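Local atomic coordinates of chitinase A (Pteris ryukyuensis, PDB entry 4RL3), a protein that probably hydrolyses the beta-1,4-glycosidic bonds of chitin, this chain being the catalytic domain of a family 18 glycoside hydrolase from a fern. Residues 3-8 with 29-34; 75-80 with 117-122. All coordinates share one frame; numbering follows the deposited sequence.

Contact 1: residues 3-8 with 29-34; sequences VFREYI and HFILAF
His29 meets Arg5 through its imidazole: Arg5 NE donates to His29 ND1 at 2.9 Å, and Arg5 NH2 adds a weak bond to the same nitrogen. The donor lies 7° from the ring plane, whereas the guanidinium stands 79° to it, an attitude reached by a bend of the arginine chain at chi3. With ND1 accepting, any proton of a neutral His29 is likely to sit on NE2. The histidine backbone bonds twice to strand 3-8, its N to Phe4 O at 2.9 Å and its O to Glu6 N at 2.8 Å. Phe30 turns to the other face of the sheet, where its CD1 lies 4.1 Å from Ile8 CG2. Ile31 returns to the arginine face and binds Glu6 O and Ile8 N through its backbone. Its CD1 sits 3.6 Å above the centre of the Arg5 guanidinium and also makes a CH-pi contact with Tyr7, 4.1 Å from the ring centroid. Beyond the pair, Arg5 NH1 bonds to Ser155 and Asn181, and Tyr7 OH to Asp120. Leu32 brings its CA to Ile8 O, the carbonyl that also receives Ala33 N at 2.9 Å, and Ala33 CB borders the edge of the Tyr7 ring. A cis peptide then leads into Phe34. Such in-register parallel pairing is that of the first two strands of a TIM barrel, with Arg5, Tyr7, His29 and Ile31 facing its interior.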
ATOM      1  N   VAL A   3      -2.122   9.007  10.122  1.00  8.90           N
ATOM      2  CA  VAL A   3      -2.442   7.755   9.424  1.00  7.92           C
ATOM      3  C   VAL A   3      -1.387   6.678   9.688  1.00  6.95           C
ATOM      4  O   VAL A   3      -0.192   6.919   9.548  1.00  6.84           O
ATOM      5  CB  VAL A   3      -2.581   8.000   7.913  1.00  7.96           C
ATOM      6  CG1 VAL A   3      -2.781   6.694   7.146  1.00  8.16           C
ATOM      7  CG2 VAL A   3      -3.723   8.966   7.657  1.00  8.13           C
ATOM      8  N   PHE A   4      -1.837   5.496  10.087  1.00  5.95           N
ATOM      9  CA  PHE A   4      -0.943   4.352  10.186  1.00  5.54           C
ATOM     10  C   PHE A   4      -1.507   3.259   9.295  1.00  5.22           C
ATOM     11  O   PHE A   4      -2.697   2.968   9.373  1.00  5.15           O
ATOM     12  CB  PHE A   4      -0.823   3.834  11.622  1.00  5.43           C
ATOM     13  CG  PHE A   4      -0.026   2.576  11.703  1.00  5.33           C
ATOM     14  CD1 PHE A   4       1.359   2.624  11.579  1.00  5.31           C
ATOM     15  CD2 PHE A   4      -0.646   1.337  11.809  1.00  5.36           C
ATOM     16  CE1 PHE A   4       2.110   1.471  11.604  1.00  5.34           C
ATOM     17  CE2 PHE A   4       0.102   0.184  11.824  1.00  5.40           C
ATOM     18  CZ  PHE A   4       1.478   0.251  11.719  1.00  5.42           C
ATOM     19  N   ARG A   5      -0.661   2.661   8.460  1.00  4.98           N
ATOM     20  CA  ARG A   5      -1.103   1.577   7.567  1.00  4.83           C
ATOM     21  C   ARG A   5      -0.210   0.348   7.667  1.00  4.73           C
ATOM     22  O   ARG A   5       0.995   0.465   7.887  1.00  4.71           O
ATOM     23  CB  ARG A   5      -1.173   2.046   6.112  1.00  4.84           C
ATOM     24  CG  ARG A   5      -1.505   3.526   5.953  1.00  4.86           C
ATOM     25  CD  ARG A   5      -1.687   3.925   4.506  1.00  4.89           C
ATOM     26  NE  ARG A   5      -2.997   3.546   3.986  1.00  4.89           N
ATOM     27  CZ  ARG A   5      -3.301   3.463   2.691  1.00  4.98           C
ATOM     28  NH1 ARG A   5      -2.382   3.688   1.766  1.00  5.11           N
ATOM     29  NH2 ARG A   5      -4.529   3.107   2.328  1.00  5.19           N
ATOM     30  N   GLU A   6      -0.831  -0.821   7.520  1.00  4.70           N
ATOM     31  CA  GLU A   6      -0.175  -2.115   7.683  1.00  4.81           C
ATOM     32  C   GLU A   6      -0.556  -3.021   6.512  1.00  4.66           C
ATOM     33  O   GLU A   6      -1.717  -3.431   6.393  1.00  4.63           O
ATOM     34  CB  GLU A   6      -0.632  -2.759   9.004  1.00  4.94           C
ATOM     35  CG  GLU A   6       0.042  -4.082   9.363  1.00  5.05           C
ATOM     36  CD  GLU A   6       1.369  -3.921  10.076  1.00  5.20           C
ATOM     37  OE1 GLU A   6       1.866  -2.786  10.209  1.00  5.10           O
ATOM     38  OE2 GLU A   6       1.919  -4.962  10.491  1.00  5.34           O
ATOM     39  N   TYR A   7       0.411  -3.348   5.656  1.00  4.53           N
ATOM     40  CA  TYR A   7       0.189  -4.386   4.643  1.00  4.53           C
ATOM     41  C   TYR A   7       0.050  -5.746   5.311  1.00  4.55           C
ATOM     42  O   TYR A   7       0.727  -6.026   6.315  1.00  4.63           O
ATOM     43  CB  TYR A   7       1.322  -4.433   3.611  1.00  4.46           C
ATOM     44  CG  TYR A   7       1.320  -3.294   2.608  1.00  4.36           C
ATOM     45  CD1 TYR A   7       1.892  -2.054   2.914  1.00  4.35           C
ATOM     46  CD2 TYR A   7       0.756  -3.455   1.350  1.00  4.36           C
ATOM     47  CE1 TYR A   7       1.898  -1.025   2.000  1.00  4.29           C
ATOM     48  CE2 TYR A   7       0.768  -2.421   0.420  1.00  4.25           C
ATOM     49  CZ  TYR A   7       1.333  -1.205   0.753  1.00  4.28           C
ATOM     50  OH  TYR A   7       1.348  -0.158  -0.144  1.00  4.22           O
ATOM     51  N   ILE A   8      -0.836  -6.585   4.772  1.00  4.63           N
ATOM     52  CA  ILE A   8      -1.065  -7.910   5.334  1.00  4.70           C
ATOM     53  C   ILE A   8      -1.628  -8.901   4.319  1.00  4.79           C
ATOM     54  O   ILE A   8      -2.498  -8.558   3.520  1.00  4.51           O
ATOM     55  CB  ILE A   8      -2.014  -7.812   6.554  1.00  4.75           C
ATOM     56  CG1 ILE A   8      -2.238  -9.182   7.220  1.00  4.81           C
ATOM     57  CG2 ILE A   8      -3.355  -7.184   6.179  1.00  4.78           C
ATOM     58  CD1 ILE A   8      -2.823  -9.080   8.601  1.00  4.86           C
ATOM     59  N   HIS A  29      -5.262   1.841   8.821  1.00  5.37           N
ATOM     60  CA  HIS A  29      -5.592   1.107   7.602  1.00  5.19           C
ATOM     61  C   HIS A  29      -4.846  -0.213   7.523  1.00  5.08           C
ATOM     62  O   HIS A  29      -3.613  -0.224   7.539  1.00  5.25           O
ATOM     63  CB  HIS A  29      -5.223   1.907   6.348  1.00  5.23           C
ATOM     64  CG  HIS A  29      -5.903   3.239   6.240  1.00  5.30           C
ATOM     65  ND1 HIS A  29      -5.505   4.204   5.338  1.00  5.39           N
ATOM     66  CD2 HIS A  29      -6.970   3.763   6.895  1.00  5.30           C
ATOM     67  CE1 HIS A  29      -6.274   5.270   5.460  1.00  5.39           C
ATOM     68  NE2 HIS A  29      -7.175   5.025   6.392  1.00  5.44           N
ATOM     69  N   PHE A  30      -5.575  -1.326   7.425  1.00  4.83           N
ATOM     70  CA  PHE A  30      -4.969  -2.549   6.908  1.00  4.66           C
ATOM     71  C   PHE A  30      -4.997  -2.474   5.381  1.00  4.51           C
ATOM     72  O   PHE A  30      -5.946  -1.954   4.797  1.00  4.66           O
ATOM     73  CB  PHE A  30      -5.733  -3.798   7.347  1.00  4.57           C
ATOM     74  CG  PHE A  30      -5.582  -4.141   8.798  1.00  4.55           C
ATOM     75  CD1 PHE A  30      -4.405  -4.697   9.269  1.00  4.59           C
ATOM     76  CD2 PHE A  30      -6.631  -3.950   9.688  1.00  4.60           C
ATOM     77  CE1 PHE A  30      -4.266  -5.037  10.595  1.00  4.54           C
ATOM     78  CE2 PHE A  30      -6.492  -4.288  11.025  1.00  4.55           C
ATOM     79  CZ  PHE A  30      -5.312  -4.830  11.476  1.00  4.59           C
ATOM     80  N   ILE A  31      -3.962  -3.016   4.745  1.00  4.41           N
ATOM     81  CA  ILE A  31      -3.926  -3.131   3.291  1.00  4.35           C
ATOM     82  C   ILE A  31      -3.676  -4.584   2.903  1.00  4.45           C
ATOM     83  O   ILE A  31      -2.560  -5.092   3.028  1.00  4.45           O
ATOM     84  CB  ILE A  31      -2.856  -2.226   2.661  1.00  4.29           C
ATOM     85  CG1 ILE A  31      -2.972  -0.794   3.180  1.00  4.26           C
ATOM     86  CG2 ILE A  31      -3.003  -2.244   1.137  1.00  4.29           C
ATOM     87  CD1 ILE A  31      -1.857   0.100   2.705  1.00  4.24           C
ATOM     88  N   LEU A  32      -4.732  -5.248   2.451  1.00  4.52           N
ATOM     89  CA  LEU A  32      -4.642  -6.617   1.964  1.00  4.57           C
ATOM     90  C   LEU A  32      -3.729  -6.679   0.757  1.00  4.64           C
ATOM     91  O   LEU A  32      -3.898  -5.904  -0.191  1.00  4.87           O
ATOM     92  CB  LEU A  32      -6.042  -7.142   1.597  1.00  4.61           C
ATOM     93  CG  LEU A  32      -6.941  -7.416   2.796  1.00  4.65           C
ATOM     94  CD1 LEU A  32      -8.407  -7.575   2.392  1.00  4.70           C
ATOM     95  CD2 LEU A  32      -6.441  -8.632   3.558  1.00  4.64           C
ATOM     96  N   ALA A  33      -2.783  -7.616   0.786  1.00  4.66           N
ATOM     97  CA  ALA A  33      -1.806  -7.765  -0.286  1.00  4.65           C
ATOM     98  C   ALA A  33      -1.870  -9.216  -0.776  1.00  4.75           C
ATOM     99  O   ALA A  33      -1.595 -10.101   0.013  1.00  4.78           O
ATOM    100  CB  ALA A  33      -0.416  -7.422   0.238  1.00  4.71           C
ATOM    101  N   PHE A  34      -2.232  -9.510  -2.031  1.00  4.76           N
ATOM    102  CA  PHE A  34      -2.508  -8.585  -3.133  1.00  4.80           C
ATOM    103  C   PHE A  34      -3.697  -9.089  -3.953  1.00  4.83           C
ATOM    104  O   PHE A  34      -3.957 -10.301  -4.009  1.00  4.93           O
ATOM    105  CB  PHE A  34      -1.304  -8.544  -4.081  1.00  4.82           C
ATOM    106  CG  PHE A  34      -0.074  -7.926  -3.487  1.00  4.79           C
ATOM    107  CD1 PHE A  34       0.050  -6.549  -3.428  1.00  4.82           C
ATOM    108  CD2 PHE A  34       0.962  -8.718  -2.990  1.00  4.85           C
ATOM    109  CE1 PHE A  34       1.170  -5.968  -2.885  1.00  4.87           C
ATOM    110  CE2 PHE A  34       2.099  -8.141  -2.453  1.00  4.88           C
ATOM    111  CZ  PHE A  34       2.200  -6.763  -2.397  1.00  4.82           C
TER

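Contact 2: residues 75-80 with 117-122; sequences VMVSLG and DGIDID
Ser78 OG donates to Asp120 OD2 at 2.8 Å, on the anti lone pair of the carboxylate. The serine oxygen lies anti to its backbone N (chi1 -172°), which also brings it to 3.3 Å from Asp122 CB. Asp120 OD2 has a further partner in Tyr7 OH, and OD1 bonds to Ser155 OG, so both carboxylate oxygens are held. Four backbone bonds fix the two aspartates relative to the serine, from Val77 N to Gly118 O through Asp122 N to Leu79 O. Glycine suits position 118: a CB would come within 3.0 Å of Met76 CG. On the reverse face Leu79 CD1 meets Ile121 CD1 at 3.8 Å, under helix 131-147. Asp117 starts the strand pairing with two bonds to Val75: its N reaches Val75 O at 2.8 Å, while its OD2 takes Val75 N at 3.0 Å with an N-H...O angle of 162°. An alanine here would probably leave Val75 N without its acceptor and Lys67, salt-bridged to the same oxygen, without its countercharge. Asp117, Asp120 and Asp122 are the aspartates of the DxxDxDxE signature of family 18 chitinases, whose closing glutamate is the proton donor in relatives.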
ATOM      1  N   VAL A  75     -10.054  -1.080   5.813  1.00  5.76           N
ATOM      2  CA  VAL A  75      -9.279  -2.129   5.141  1.00  5.58           C
ATOM      3  C   VAL A  75      -9.289  -1.862   3.638  1.00  5.59           C
ATOM      4  O   VAL A  75     -10.348  -1.692   3.041  1.00  5.73           O
ATOM      5  CB  VAL A  75      -9.809  -3.550   5.460  1.00  5.53           C
ATOM      6  CG1 VAL A  75      -8.927  -4.616   4.814  1.00  5.55           C
ATOM      7  CG2 VAL A  75      -9.854  -3.762   6.968  1.00  5.53           C
ATOM      8  N   MET A  76      -8.100  -1.776   3.048  1.00  5.48           N
ATOM      9  CA  MET A  76      -7.952  -1.523   1.611  1.00  5.66           C
ATOM     10  C   MET A  76      -7.337  -2.757   0.956  1.00  5.28           C
ATOM     11  O   MET A  76      -7.010  -3.722   1.648  1.00  5.28           O
ATOM     12  CB  MET A  76      -7.100  -0.259   1.397  1.00  6.12           C
ATOM     13  CG  MET A  76      -7.769   1.047   1.865  1.00  6.68           C
ATOM     14  SD  MET A  76      -7.623   1.299   3.639  1.00  7.59           S
ATOM     15  CE  MET A  76      -8.298   2.956   3.737  1.00  7.25           C
ATOM     16  N   VAL A  77      -7.210  -2.750  -0.370  1.00  5.02           N
ATOM     17  CA  VAL A  77      -6.517  -3.834  -1.058  1.00  4.82           C
ATOM     18  C   VAL A  77      -5.462  -3.241  -1.984  1.00  4.73           C
ATOM     19  O   VAL A  77      -5.711  -2.238  -2.646  1.00  4.75           O
ATOM     20  CB  VAL A  77      -7.509  -4.757  -1.826  1.00  4.84           C
ATOM     21  CG1 VAL A  77      -8.340  -3.982  -2.831  1.00  4.85           C
ATOM     22  CG2 VAL A  77      -6.789  -5.942  -2.486  1.00  4.82           C
ATOM     23  N   SER A  78      -4.290  -3.870  -2.004  1.00  4.64           N
ATOM     24  CA  SER A  78      -3.186  -3.474  -2.866  1.00  4.63           C
ATOM     25  C   SER A  78      -3.157  -4.322  -4.133  1.00  4.72           C
ATOM     26  O   SER A  78      -3.406  -5.527  -4.094  1.00  4.81           O
ATOM     27  CB  SER A  78      -1.869  -3.615  -2.111  1.00  4.56           C
ATOM     28  OG  SER A  78      -0.806  -3.056  -2.859  1.00  4.47           O
ATOM     29  N   LEU A  79      -2.873  -3.658  -5.254  1.00  4.84           N
ATOM     30  CA  LEU A  79      -2.876  -4.264  -6.580  1.00  5.03           C
ATOM     31  C   LEU A  79      -1.468  -4.526  -7.072  1.00  5.14           C
ATOM     32  O   LEU A  79      -0.609  -3.642  -7.035  1.00  5.17           O
ATOM     33  CB  LEU A  79      -3.573  -3.354  -7.581  1.00  5.05           C
ATOM     34  CG  LEU A  79      -4.905  -2.733  -7.192  1.00  5.12           C
ATOM     35  CD1 LEU A  79      -5.468  -1.982  -8.386  1.00  5.21           C
ATOM     36  CD2 LEU A  79      -5.902  -3.759  -6.688  1.00  5.21           C
ATOM     37  N   GLY A  80      -1.250  -5.751  -7.556  1.00  5.54           N
ATOM     38  CA  GLY A  80      -0.021  -6.106  -8.249  1.00  5.85           C
ATOM     39  C   GLY A  80       0.981  -6.833  -7.393  1.00  6.23           C
ATOM     40  O   GLY A  80       0.954  -8.050  -7.304  1.00  6.50           O
ATOM     41  N   ASP A 117     -12.472  -0.402   1.756  1.00  5.51           N
ATOM     42  CA  ASP A 117     -12.549   1.051   1.795  1.00  5.62           C
ATOM     43  C   ASP A 117     -11.719   1.748   0.733  1.00  5.41           C
ATOM     44  O   ASP A 117     -11.790   2.971   0.599  1.00  5.49           O
ATOM     45  CB  ASP A 117     -12.070   1.523   3.168  1.00  5.76           C
ATOM     46  CG  ASP A 117     -12.986   1.071   4.284  1.00  5.96           C
ATOM     47  OD1 ASP A 117     -14.089   1.649   4.370  1.00  6.46           O
ATOM     48  OD2 ASP A 117     -12.631   0.134   5.032  1.00  6.12           O
ATOM     49  N   GLY A 118     -10.914   0.993  -0.015  1.00  5.21           N
ATOM     50  CA  GLY A 118      -9.997   1.614  -0.943  1.00  5.05           C
ATOM     51  C   GLY A 118      -9.018   0.681  -1.599  1.00  4.78           C
ATOM     52  O   GLY A 118      -9.000  -0.526  -1.328  1.00  4.70           O
ATOM     53  N   ILE A 119      -8.218   1.254  -2.495  1.00  4.60           N
ATOM     54  CA  ILE A 119      -7.212   0.502  -3.236  1.00  4.45           C
ATOM     55  C   ILE A 119      -5.866   1.211  -3.189  1.00  4.39           C
ATOM     56  O   ILE A 119      -5.793   2.430  -3.062  1.00  4.34           O
ATOM     57  CB  ILE A 119      -7.615   0.252  -4.711  1.00  4.45           C
ATOM     58  CG1 ILE A 119      -7.743   1.556  -5.515  1.00  4.50           C
ATOM     59  CG2 ILE A 119      -8.923  -0.532  -4.759  1.00  4.41           C
ATOM     60  CD1 ILE A 119      -7.803   1.354  -7.014  1.00  4.56           C
ATOM     61  N   ASP A 120      -4.815   0.410  -3.290  1.00  4.30           N
ATOM     62  CA  ASP A 120      -3.432   0.853  -3.303  1.00  4.27           C
ATOM     63  C   ASP A 120      -2.802   0.287  -4.573  1.00  4.33           C
ATOM     64  O   ASP A 120      -2.973  -0.896  -4.874  1.00  4.40           O
ATOM     65  CB  ASP A 120      -2.714   0.302  -2.062  1.00  4.24           C
ATOM     66  CG  ASP A 120      -1.233   0.587  -2.064  1.00  4.23           C
ATOM     67  OD1 ASP A 120      -0.866   1.777  -1.984  1.00  4.24           O
ATOM     68  OD2 ASP A 120      -0.434  -0.366  -2.120  1.00  4.20           O
ATOM     69  N   ILE A 121      -2.075   1.129  -5.301  1.00  4.40           N
ATOM     70  CA  ILE A 121      -1.451   0.728  -6.562  1.00  4.48           C
ATOM     71  C   ILE A 121       0.012   0.346  -6.326  1.00  4.69           C
ATOM     72  O   ILE A 121       0.833   1.193  -5.975  1.00  4.82           O
ATOM     73  CB  ILE A 121      -1.524   1.863  -7.607  1.00  4.43           C
ATOM     74  CG1 ILE A 121      -2.917   2.504  -7.658  1.00  4.38           C
ATOM     75  CG2 ILE A 121      -1.105   1.331  -8.983  1.00  4.41           C
ATOM     76  CD1 ILE A 121      -4.085   1.583  -7.970  1.00  4.38           C
ATOM     77  N   ASP A 122       0.337  -0.927  -6.553  1.00  4.87           N
ATOM     78  CA  ASP A 122       1.667  -1.455  -6.222  1.00  5.20           C
ATOM     79  C   ASP A 122       2.218  -2.318  -7.354  1.00  5.31           C
ATOM     80  O   ASP A 122       2.859  -3.338  -7.107  1.00  5.26           O
ATOM     81  CB  ASP A 122       1.617  -2.241  -4.907  1.00  5.28           C
ATOM     82  CG  ASP A 122       2.996  -2.594  -4.361  1.00  5.48           C
ATOM     83  OD1 ASP A 122       3.955  -1.809  -4.583  1.00  5.42           O
ATOM     84  OD2 ASP A 122       3.102  -3.657  -3.681  1.00  5.86           O
TER

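In the fold
From the N terminus, strand 3-8 runs first, and a largely irregular link of 20 residues brings the chain back as 29-34, closing contact 1. Contact 2 closes later, after the span between 80 and 117 that carries helix 96-114. The two are therefore in series, neither nested nor crossed, although their centres lie 8 Å apart. Strand 27-36 pairs with strand 73-81, as Leu32 O and Ser78 N at 2.8 Å attest, so the barrel order is 3-8, 27-36, 73-81, 118-123. Inside the barrel, Tyr7 OH reaches across to Asp120 OD2 at 2.7 Å, and Phe34 CE1 packs 3.1 Å from Asp122 OD2, tying both contacts to the carboxylate cluster of the presumed active site.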